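Side-chain contacts in putative lipoprotein GNA1162 (Neisseria meningitidis, PDB 4HRV), which is of unknown function but is a lipoprotein of the GNA1162-like family that probably acts at the cell envelope and may bind lipid: residues P75-L78 / H79-F82; V55-T58 / F59-N62; T38-P41 / L42-G46; T97-I101 / L102-T106. The protein carries 3 engineered substitutions. All coordinates share one frame; numbering follows the deposited sequence.

Overall arrangement
Four local contacts illustrate how neighbours three to five residues apart shape helices, helix ends and turns. Along the chain they come in the order interaction 3, interaction 2, interaction 1 and interaction 4. Interactions 1 and 2 lie on helices 75-82 and 52-61, their centres about 13 Å apart, and touch through Phe82, Leu78 and Ile81 against Phe59 and Thr58. The centre of interaction 3, on helix 39-44, is about 21 and 22 Å from theirs. Interactions 1 and 2 lie on the opposite side of the chain's centre from interaction 4, at the end of hairpin 86-99/104-116. Interactions 3 and 4 touch the second subunit; interactions 1 and 2 do not.

Interaction 1 (P75-L78 / H79-F82); sequences PEKL and HQIF
Residues 75-82 form one short helix in which His79 N, Gln80 N, Ile81 N and Phe82 N turn back to the carbonyls of Pro75, Glu76, Lys77 and Leu78. In two of these bonds the donor lies nearly in line with the C=O: His79 N to Pro75 O at 2.9 Å and Phe82 N to Leu78 O, the latter with an N-H...O angle of 164°. Leu78 O accepts two backbone amides of the helix, the second being Ile81 N at 3.0 Å, which comes from above the carbonyl plane and is shared with Lys77 O. On the outer side Lys77 and Gln80 run side by side and point the same way. The lysine chain is bent at chi2 (-62°), which lays its CD 3.4 Å from Gln80 OE1, while the glutamine is extended beyond CG and its CG lies 3.4 Å from Glu76 O. At the end of the helix, Phe82 CD2 lies 3.5 Å from Leu78 O, which meets the ring at its edge, near its plane. One face of the same ring receives Ile81 CG2, 3.7 Å above the plane and offset toward the rim. His79 turns its imidazole away from the preceding turn, with CG anti to the backbone N (chi1 174°), and ND1 bonds to Asn84 O just past the helix. Leu78 reaches inward instead, onto Leu17 and Val19 of strand 15-23 and onto Val87 and Tyr89 of strand 86-99. This is the pattern of a short helix that sets Leu78 against the sheet while Lys77 and Gln80 lie on the exposed side.

Interaction 2 (V55-T58 / F59-N62); sequences VEET and FKQN
The two segments are successive turns of helix 52-61, with Phe59 N, Lys60 N and Gln61 N bonded to the carbonyls of Val55, Glu56 and Glu57 before Asn62 leaves helical geometry. At this C-terminal end Thr58 O is held twice by one residue. Asn62 N reaches it at 3.0 Å and the side-chain ND2 at 2.7 Å, the two donors coming from opposite faces of the carbonyl plane. The ND2 bond is fairly straight, 166° at the hydrogen, though ND2 stands above the Thr58 carbonyl plane and not on a lone pair; the oxygen lies in the plane of the Asn62 amide, which should limit rotation of that group. Thr58 CG2 lies beside the same amide, 3.5 Å from ND2. One residue before Thr58, Glu57 sends CG anti to the backbone N and then bends at chi2 (63°), bringing its carboxylate across the chain of Gln61. Gln61 NE2 makes a weak, bent bond of 3.0 Å to Glu57 OE2, the carboxylate and amide planes standing nearly perpendicular, and Gln61 CG lies 3.2 Å from the same oxygen. Lys60 offers the other oxygen only its aliphatic part, and the opposite charges of Glu57 OE1 and Lys60 NZ stay 5.2 Å apart. On the buried side Val55 and Phe59 lie alongside each other, with CG1 of the valine 3.5 Å from CE2 of the ring. That apolar side rests on strand 15-23, Val55 on Leu17 and Phe59 on Val19 and Pro20, while in helix 75-82 Phe59 meets Leu78 and Phe82, and Thr58 meets Ile81 and Phe82.

Interaction 3 (T38-P41 / L42-G46); sequences TAAP and LSEAG
Ser43 holds its OG between the backbone N and the carbonyl carbon (chi1 68°), a rotamer that turns the hydroxyl back onto Ala40 O, 3.0 Å away. The hydroxyl is the donor here, and the same carbonyl also accepts the backbone N of Glu44 at 2.8 Å, so Ala40 O is shared between a side chain and the helix bond. Glu44 has CG anti to its carbonyl carbon (chi1 -68°), which draws CG to 3.0 Å from Ala40 O, while the rest of the chain stays extended and carries OE1 to 4.1 Å from Ala40 CB. The remaining helical bonds are Leu42 N to Thr38 O and Ser43 N to Ala39 O. Helix 39-44 closes in a Schellman motif: Gly46, with its positive phi of 98°, is the first residue to leave helical geometry, its N bonds to Ser43 O, and Ala45 N makes weak bonds back into the last turn, to Pro41 O at 3.0 Å and to Leu42 O. Ala45 CB rests near Pro41 O. On the buried side Leu42 CG lies 3.3 Å from Thr38 O, with CD1 close by. Thr38 and Leu42 both pack on Val18 of strand 15-23, and Thr38 OG1 bonds back to Leu35 O. The second subunit meets this helix: Thr38 and Pro41 pack on Met144 of that subunit, Leu42 on its Leu141 and Ala45 on its Gly140.

Interaction 4 (T97-I101 / L102-T106); sequences TSYQI and LDSVT
Ser98 and Val105 form the hydrogen-bonded pair of this hairpin end: Ser98 N gives a bond of 3.0 Å to Val105 O, and Val105 N returns one of 3.2 Å to Ser98 O. Nearer the turn Gln100 N reaches Asp103 O only weakly. With chi1 at 61° the hydroxyl of Ser98 is set to donate to Gln100 OE1 at 3.3 Å, lying in the plane of that amide carbonyl and on a lone pair. The extended Gln100 chain leans toward Ser98, and its CB comes close to Asp103 O. Asp103 OD1 takes the backbone N of Asn135, beyond the hairpin. Around the main bonds lie two CA-H...O contacts, Thr97 CA with Val105 O at 3.3 Å and Ser104 CA with Ser98 O. Thr97, Tyr99, Ser104 and Thr106 gather on one face of the sheet. Thr97 and Thr106 lie side by side and point the same way, Thr97 OG1 sitting 3.2 Å from Thr106 CG2. Thr97 CG2 presses on Ser104 CB at 3.2 Å, tighter than usual van der Waals contact. Ser104 OG lies close to the Tyr99 ring, at CD1, approaching obliquely, and Thr97 CB stands over one face of that ring, offset toward its rim. Thr106 also packs on Ile153 of the second subunit. Ser104 bonds through its backbone to Ser134, and Thr106 to Glu132 of strand 122-133. Two antiparallel strands, their directions 170° apart, joined by a short turn with a hydrogen-bonded pair just before it, make a beta hairpin, here of strands 86-99 and 104-116.

Interaction 1 (P75-L78 / H79-F82)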
loop_
_atom_site.group_PDB
_atom_site.type_symbol
_atom_site.label_atom_id
_atom_site.label_comp_id
_atom_site.label_asym_id
_atom_site.label_seq_id
_atom_site.Cartn_x
_atom_site.Cartn_y
_atom_site.Cartn_z
ATOM N N PRO B 75 -24.469 13.840 -2.632
ATOM C CA PRO B 75 -24.583 12.398 -2.402
ATOM C C PRO B 75 -26.030 11.935 -2.362
ATOM O O PRO B 75 -26.331 10.838 -2.820
ATOM C CB PRO B 75 -23.922 12.213 -1.032
ATOM C CG PRO B 75 -22.954 13.347 -0.946
ATOM C CD PRO B 75 -23.655 14.499 -1.600
ATOM N N GLU B 76 -26.922 12.763 -1.828
ATOM C CA GLU B 76 -28.329 12.392 -1.737
ATOM C C GLU B 76 -28.922 12.136 -3.128
ATOM O O GLU B 76 -29.802 11.305 -3.292
ATOM C CB GLU B 76 -29.124 13.485 -1.010
ATOM C CG GLU B 76 -28.619 13.815 0.395
ATOM C CD GLU B 76 -27.350 14.667 0.412
ATOM O OE1 GLU B 76 -26.849 15.057 -0.665
ATOM O OE2 GLU B 76 -26.847 14.949 1.521
ATOM N N LYS B 77 -28.431 12.860 -4.124
ATOM C CA LYS B 77 -28.851 12.647 -5.504
ATOM C C LYS B 77 -28.352 11.287 -5.995
ATOM O O LYS B 77 -29.089 10.540 -6.652
ATOM C CB LYS B 77 -28.299 13.748 -6.404
ATOM C CG LYS B 77 -28.861 15.144 -6.127
ATOM C CD LYS B 77 -30.363 15.192 -6.365
ATOM C CE LYS B 77 -30.814 16.604 -6.698
ATOM N NZ LYS B 77 -30.266 17.591 -5.728
ATOM N N LEU B 78 -27.092 10.976 -5.690
ATOM C CA LEU B 78 -26.553 9.663 -6.033
ATOM C C LEU B 78 -27.406 8.558 -5.445
ATOM O O LEU B 78 -27.735 7.588 -6.129
ATOM C CB LEU B 78 -25.098 9.521 -5.579
ATOM C CG LEU B 78 -24.139 10.513 -6.229
ATOM C CD1 LEU B 78 -22.706 10.208 -5.786
ATOM C CD2 LEU B 78 -24.274 10.432 -7.733
ATOM N N HIS B 79 -27.805 8.725 -4.184
ATOM C CA HIS B 79 -28.659 7.732 -3.528
ATOM C C HIS B 79 -30.008 7.577 -4.235
ATOM O O HIS B 79 -30.536 6.470 -4.308
ATOM C CB HIS B 79 -28.890 8.076 -2.050
ATOM C CG HIS B 79 -29.864 7.168 -1.368
ATOM N ND1 HIS B 79 -29.526 5.910 -0.928
ATOM C CD2 HIS B 79 -31.176 7.332 -1.066
ATOM C CE1 HIS B 79 -30.580 5.338 -0.374
ATOM N NE2 HIS B 79 -31.594 6.182 -0.445
ATOM N N GLN B 80 -30.564 8.683 -4.734
ATOM C CA GLN B 80 -31.806 8.642 -5.504
ATOM C C GLN B 80 -31.650 7.764 -6.744
ATOM O O GLN B 80 -32.609 7.135 -7.194
ATOM C CB GLN B 80 -32.257 10.047 -5.939
ATOM C CG GLN B 80 -32.809 10.946 -4.835
ATOM C CD GLN B 80 -33.316 12.292 -5.369
ATOM O OE1 GLN B 80 -32.885 13.358 -4.924
ATOM N NE2 GLN B 80 -34.240 12.239 -6.324
ATOM N N ILE B 81 -30.449 7.727 -7.310
ATOM C CA ILE B 81 -30.229 6.946 -8.521
ATOM C C ILE B 81 -29.919 5.487 -8.234
ATOM O O ILE B 81 -30.529 4.588 -8.810
ATOM C CB ILE B 81 -29.091 7.521 -9.370
ATOM C CG1 ILE B 81 -29.494 8.886 -9.927
ATOM C CG2 ILE B 81 -28.713 6.524 -10.479
ATOM C CD1 ILE B 81 -28.329 9.706 -10.477
ATOM N N PHE B 82 -28.982 5.252 -7.322
ATOM C CA PHE B 82 -28.441 3.918 -7.124
ATOM C C PHE B 82 -28.987 3.163 -5.898
ATOM O O PHE B 82 -28.868 1.936 -5.826
ATOM C CB PHE B 82 -26.924 3.998 -6.980
ATOM C CG PHE B 82 -26.194 4.428 -8.222
ATOM C CD1 PHE B 82 -25.858 3.503 -9.201
ATOM C CD2 PHE B 82 -25.776 5.738 -8.374
ATOM C CE1 PHE B 82 -25.143 3.891 -10.337
ATOM C CE2 PHE B 82 -25.064 6.131 -9.505
ATOM C CZ PHE B 82 -24.755 5.200 -10.486
#

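Interaction 2 (V55-T58 / F59-N62)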
loop_
_atom_site.group_PDB
_atom_site.type_symbol
_atom_site.label_atom_id
_atom_site.label_comp_id
_atom_site.label_asym_id
_atom_site.label_seq_id
_atom_site.Cartn_x
_atom_site.Cartn_y
_atom_site.Cartn_z
ATOM N N VAL B 55 -21.739 1.123 -13.265
ATOM C CA VAL B 55 -21.728 2.485 -12.750
ATOM C C VAL B 55 -21.442 3.495 -13.870
ATOM O O VAL B 55 -22.175 4.475 -14.054
ATOM C CB VAL B 55 -20.677 2.616 -11.623
ATOM C CG1 VAL B 55 -20.560 4.052 -11.165
ATOM C CG2 VAL B 55 -21.049 1.712 -10.450
ATOM N N GLU B 56 -20.390 3.232 -14.636
ATOM C CA GLU B 56 -19.992 4.134 -15.715
ATOM C C GLU B 56 -21.139 4.339 -16.683
ATOM O O GLU B 56 -21.387 5.448 -17.118
ATOM C CB GLU B 56 -18.771 3.600 -16.479
ATOM C CG GLU B 56 -17.512 3.437 -15.646
ATOM C CD GLU B 56 -16.365 2.817 -16.446
ATOM O OE1 GLU B 56 -16.315 3.026 -17.680
ATOM O OE2 GLU B 56 -15.528 2.108 -15.851
ATOM N N GLU B 57 -21.843 3.261 -17.014
ATOM C CA GLU B 57 -22.929 3.343 -17.985
ATOM C C GLU B 57 -24.121 4.131 -17.451
ATOM O O GLU B 57 -24.761 4.878 -18.195
ATOM C CB GLU B 57 -23.373 1.953 -18.448
ATOM C CG GLU B 57 -24.600 1.963 -19.369
ATOM C CD GLU B 57 -24.360 2.698 -20.683
ATOM O OE1 GLU B 57 -23.192 2.780 -21.126
ATOM O OE2 GLU B 57 -25.346 3.196 -21.271
ATOM N N THR B 58 -24.423 3.967 -16.166
ATOM C CA THR B 58 -25.520 4.733 -15.570
ATOM C C THR B 58 -25.231 6.230 -15.574
ATOM O O THR B 58 -26.114 7.034 -15.848
ATOM C CB THR B 58 -25.846 4.265 -14.136
ATOM O OG1 THR B 58 -26.420 2.958 -14.202
ATOM C CG2 THR B 58 -26.837 5.213 -13.464
ATOM N N PHE B 59 -23.998 6.612 -15.263
ATOM C CA PHE B 59 -23.644 8.025 -15.343
ATOM C C PHE B 59 -23.747 8.533 -16.776
ATOM O O PHE B 59 -24.244 9.626 -17.017
ATOM C CB PHE B 59 -22.256 8.287 -14.770
ATOM C CG PHE B 59 -22.232 8.338 -13.273
ATOM C CD1 PHE B 59 -22.910 9.346 -12.598
ATOM C CD2 PHE B 59 -21.561 7.376 -12.543
ATOM C CE1 PHE B 59 -22.904 9.400 -11.219
ATOM C CE2 PHE B 59 -21.552 7.422 -11.164
ATOM C CZ PHE B 59 -22.236 8.437 -10.498
ATOM N N LYS B 60 -23.283 7.730 -17.725
ATOM C CA LYS B 60 -23.348 8.122 -19.126
ATOM C C LYS B 60 -24.797 8.362 -19.538
ATOM O O LYS B 60 -25.109 9.356 -20.187
ATOM C CB LYS B 60 -22.688 7.077 -20.031
ATOM C CG LYS B 60 -22.982 7.291 -21.514
ATOM C CD LYS B 60 -22.177 6.354 -22.403
ATOM C CE LYS B 60 -22.294 6.757 -23.876
ATOM N NZ LYS B 60 -21.378 5.988 -24.771
ATOM N N GLN B 61 -25.688 7.459 -19.147
ATOM C CA GLN B 61 -27.088 7.607 -19.498
ATOM C C GLN B 61 -27.693 8.834 -18.830
ATOM O O GLN B 61 -28.647 9.418 -19.337
ATOM C CB GLN B 61 -27.873 6.350 -19.130
ATOM C CG GLN B 61 -27.445 5.133 -19.919
ATOM C CD GLN B 61 -28.385 3.968 -19.735
ATOM O OE1 GLN B 61 -29.176 3.943 -18.793
ATOM N NE2 GLN B 61 -28.316 2.997 -20.640
ATOM N N ASN B 62 -27.132 9.227 -17.693
ATOM C CA ASN B 62 -27.607 10.419 -16.999
ATOM C C ASN B 62 -26.857 11.673 -17.417
ATOM O O ASN B 62 -26.871 12.673 -16.705
ATOM C CB ASN B 62 -27.534 10.244 -15.481
ATOM C CG ASN B 62 -28.656 9.376 -14.939
ATOM O OD1 ASN B 62 -29.752 9.866 -14.646
ATOM N ND2 ASN B 62 -28.394 8.083 -14.810
#

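Interaction 3 (T38-P41 / L42-G46)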
loop_
_atom_site.group_PDB
_atom_site.type_symbol
_atom_site.label_atom_id
_atom_site.label_comp_id
_atom_site.label_asym_id
_atom_site.label_seq_id
_atom_site.Cartn_x
_atom_site.Cartn_y
_atom_site.Cartn_z
ATOM N N THR B 38 -11.047 -1.567 -7.397
ATOM C CA THR B 38 -11.535 -1.415 -6.037
ATOM C C THR B 38 -12.545 -2.497 -5.680
ATOM O O THR B 38 -12.862 -2.689 -4.512
ATOM C CB THR B 38 -12.197 -0.039 -5.808
ATOM O OG1 THR B 38 -13.425 0.025 -6.541
ATOM C CG2 THR B 38 -11.287 1.076 -6.259
ATOM N N ALA B 39 -13.052 -3.202 -6.683
ATOM C CA ALA B 39 -14.112 -4.178 -6.438
ATOM C C ALA B 39 -13.679 -5.349 -5.547
ATOM O O ALA B 39 -14.353 -5.661 -4.571
ATOM C CB ALA B 39 -14.710 -4.679 -7.750
ATOM N N ALA B 40 -12.564 -5.995 -5.873
ATOM C CA ALA B 40 -12.147 -7.179 -5.115
ATOM C C ALA B 40 -11.887 -6.877 -3.637
ATOM O O ALA B 40 -12.448 -7.523 -2.754
ATOM C CB ALA B 40 -10.935 -7.842 -5.767
ATOM N N PRO B 41 -11.027 -5.891 -3.356
ATOM C CA PRO B 41 -10.784 -5.583 -1.943
ATOM C C PRO B 41 -12.031 -5.159 -1.161
ATOM O O PRO B 41 -12.143 -5.517 0.015
ATOM C CB PRO B 41 -9.726 -4.462 -1.992
ATOM C CG PRO B 41 -9.610 -4.062 -3.427
ATOM C CD PRO B 41 -10.073 -5.212 -4.248
ATOM N N LEU B 42 -12.960 -4.431 -1.787
ATOM C CA LEU B 42 -14.181 -4.032 -1.090
ATOM C C LEU B 42 -15.102 -5.224 -0.802
ATOM O O LEU B 42 -15.679 -5.325 0.280
ATOM C CB LEU B 42 -14.944 -2.940 -1.862
ATOM C CG LEU B 42 -14.340 -1.530 -1.848
ATOM C CD1 LEU B 42 -15.180 -0.568 -2.694
ATOM C CD2 LEU B 42 -14.225 -1.019 -0.418
ATOM N N SER B 43 -15.246 -6.122 -1.770
ATOM C CA SER B 43 -16.077 -7.297 -1.561
ATOM C C SER B 43 -15.407 -8.237 -0.560
ATOM O O SER B 43 -16.068 -8.816 0.299
ATOM C CB SER B 43 -16.348 -8.018 -2.881
ATOM O OG SER B 43 -15.164 -8.598 -3.391
ATOM N N GLU B 44 -14.090 -8.372 -0.663
ATOM C CA GLU B 44 -13.342 -9.213 0.266
ATOM C C GLU B 44 -13.438 -8.667 1.692
ATOM O O GLU B 44 -13.276 -9.409 2.657
ATOM C CB GLU B 44 -11.885 -9.370 -0.181
ATOM C CG GLU B 44 -11.739 -10.181 -1.469
ATOM C CD GLU B 44 -10.312 -10.228 -1.998
ATOM O OE1 GLU B 44 -10.098 -10.845 -3.068
ATOM O OE2 GLU B 44 -9.408 -9.650 -1.353
ATOM N N ALA B 45 -13.731 -7.375 1.822
ATOM C CA ALA B 45 -13.924 -6.773 3.143
ATOM C C ALA B 45 -15.379 -6.833 3.592
ATOM O O ALA B 45 -15.721 -6.369 4.685
ATOM C CB ALA B 45 -13.407 -5.341 3.171
ATOM N N GLY B 46 -16.239 -7.399 2.752
ATOM C CA GLY B 46 -17.627 -7.616 3.133
ATOM C C GLY B 46 -18.662 -6.591 2.677
ATOM O O GLY B 46 -19.852 -6.736 2.980
#

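Interaction 4 (T97-I101 / L102-T106)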
loop_
_atom_site.group_PDB
_atom_site.type_symbol
_atom_site.label_atom_id
_atom_site.label_comp_id
_atom_site.label_asym_id
_atom_site.label_seq_id
_atom_site.Cartn_x
_atom_site.Cartn_y
_atom_site.Cartn_z
ATOM N N THR B 97 6.880 9.862 -12.713
ATOM C CA THR B 97 8.225 9.386 -12.456
ATOM C C THR B 97 9.205 10.547 -12.515
ATOM O O THR B 97 9.214 11.313 -13.480
ATOM C CB THR B 97 8.642 8.320 -13.488
ATOM O OG1 THR B 97 7.595 7.352 -13.630
ATOM C CG2 THR B 97 9.918 7.622 -13.052
ATOM N N SER B 98 10.003 10.690 -11.463
ATOM C CA SER B 98 11.103 11.636 -11.457
ATOM C C SER B 98 12.238 10.977 -12.217
ATOM O O SER B 98 12.804 9.990 -11.753
ATOM C CB SER B 98 11.544 11.930 -10.025
ATOM O OG SER B 98 11.997 10.746 -9.381
ATOM N N TYR B 99 12.550 11.502 -13.397
ATOM C CA TYR B 99 13.588 10.911 -14.232
ATOM C C TYR B 99 14.967 11.429 -13.858
ATOM O O TYR B 99 15.343 12.547 -14.203
ATOM C CB TYR B 99 13.305 11.140 -15.718
ATOM C CG TYR B 99 12.233 10.227 -16.273
ATOM C CD1 TYR B 99 12.527 8.913 -16.626
ATOM C CD2 TYR B 99 10.929 10.677 -16.442
ATOM C CE1 TYR B 99 11.550 8.073 -17.130
ATOM C CE2 TYR B 99 9.946 9.845 -16.948
ATOM C CZ TYR B 99 10.260 8.545 -17.291
ATOM O OH TYR B 99 9.277 7.717 -17.794
ATOM N N GLN B 100 15.716 10.604 -13.140
ATOM C CA GLN B 100 17.069 10.958 -12.756
ATOM C C GLN B 100 18.043 10.043 -13.478
ATOM O O GLN B 100 17.639 9.057 -14.098
ATOM C CB GLN B 100 17.231 10.882 -11.237
ATOM C CG GLN B 100 16.305 11.853 -10.499
ATOM C CD GLN B 100 16.207 11.569 -9.011
ATOM O OE1 GLN B 100 15.145 11.193 -8.509
ATOM N NE2 GLN B 100 17.313 11.754 -8.297
ATOM N N ILE B 101 19.326 10.378 -13.410
ATOM C CA ILE B 101 20.327 9.680 -14.204
ATOM C C ILE B 101 20.474 8.207 -13.826
ATOM O O ILE B 101 20.443 7.337 -14.698
ATOM C CB ILE B 101 21.703 10.365 -14.110
ATOM C CG1 ILE B 101 21.569 11.863 -14.386
ATOM C CG2 ILE B 101 22.692 9.712 -15.071
ATOM C CD1 ILE B 101 20.814 12.181 -15.654
ATOM N N LEU B 102 20.633 7.928 -12.534
ATOM C CA LEU B 102 20.991 6.577 -12.098
ATOM C C LEU B 102 19.767 5.706 -11.902
ATOM O O LEU B 102 19.883 4.488 -11.734
ATOM C CB LEU B 102 21.835 6.608 -10.821
ATOM C CG LEU B 102 23.291 6.986 -11.067
ATOM C CD1 LEU B 102 24.189 6.591 -9.897
ATOM C CD2 LEU B 102 23.757 6.299 -12.328
ATOM N N ASP B 103 18.601 6.345 -11.926
ATOM C CA ASP B 103 17.328 5.649 -11.821
ATOM C C ASP B 103 16.188 6.654 -11.765
ATOM O O ASP B 103 16.366 7.794 -11.339
ATOM C CB ASP B 103 17.297 4.747 -10.582
ATOM C CG ASP B 103 16.075 3.844 -10.547
ATOM O OD1 ASP B 103 15.422 3.688 -11.603
ATOM O OD2 ASP B 103 15.780 3.285 -9.465
ATOM N N SER B 104 15.018 6.225 -12.220
ATOM C CA SER B 104 13.809 7.020 -12.102
ATOM C C SER B 104 12.966 6.426 -10.978
ATOM O O SER B 104 12.982 5.223 -10.750
ATOM C CB SER B 104 13.044 7.011 -13.421
ATOM O OG SER B 104 13.866 7.464 -14.485
ATOM N N VAL B 105 12.253 7.273 -10.254
ATOM C CA VAL B 105 11.458 6.799 -9.138
ATOM C C VAL B 105 10.011 7.106 -9.453
ATOM O O VAL B 105 9.678 8.253 -9.742
ATOM C CB VAL B 105 11.866 7.507 -7.836
ATOM C CG1 VAL B 105 10.853 7.243 -6.725
ATOM C CG2 VAL B 105 13.273 7.084 -7.423
ATOM N N THR B 106 9.153 6.091 -9.420
ATOM C CA THR B 106 7.738 6.336 -9.689
ATOM C C THR B 106 6.966 6.486 -8.383
ATOM O O THR B 106 7.160 5.720 -7.429
ATOM C CB THR B 106 7.076 5.237 -10.554
ATOM O OG1 THR B 106 6.743 4.108 -9.741
ATOM C CG2 THR B 106 7.977 4.807 -11.695
#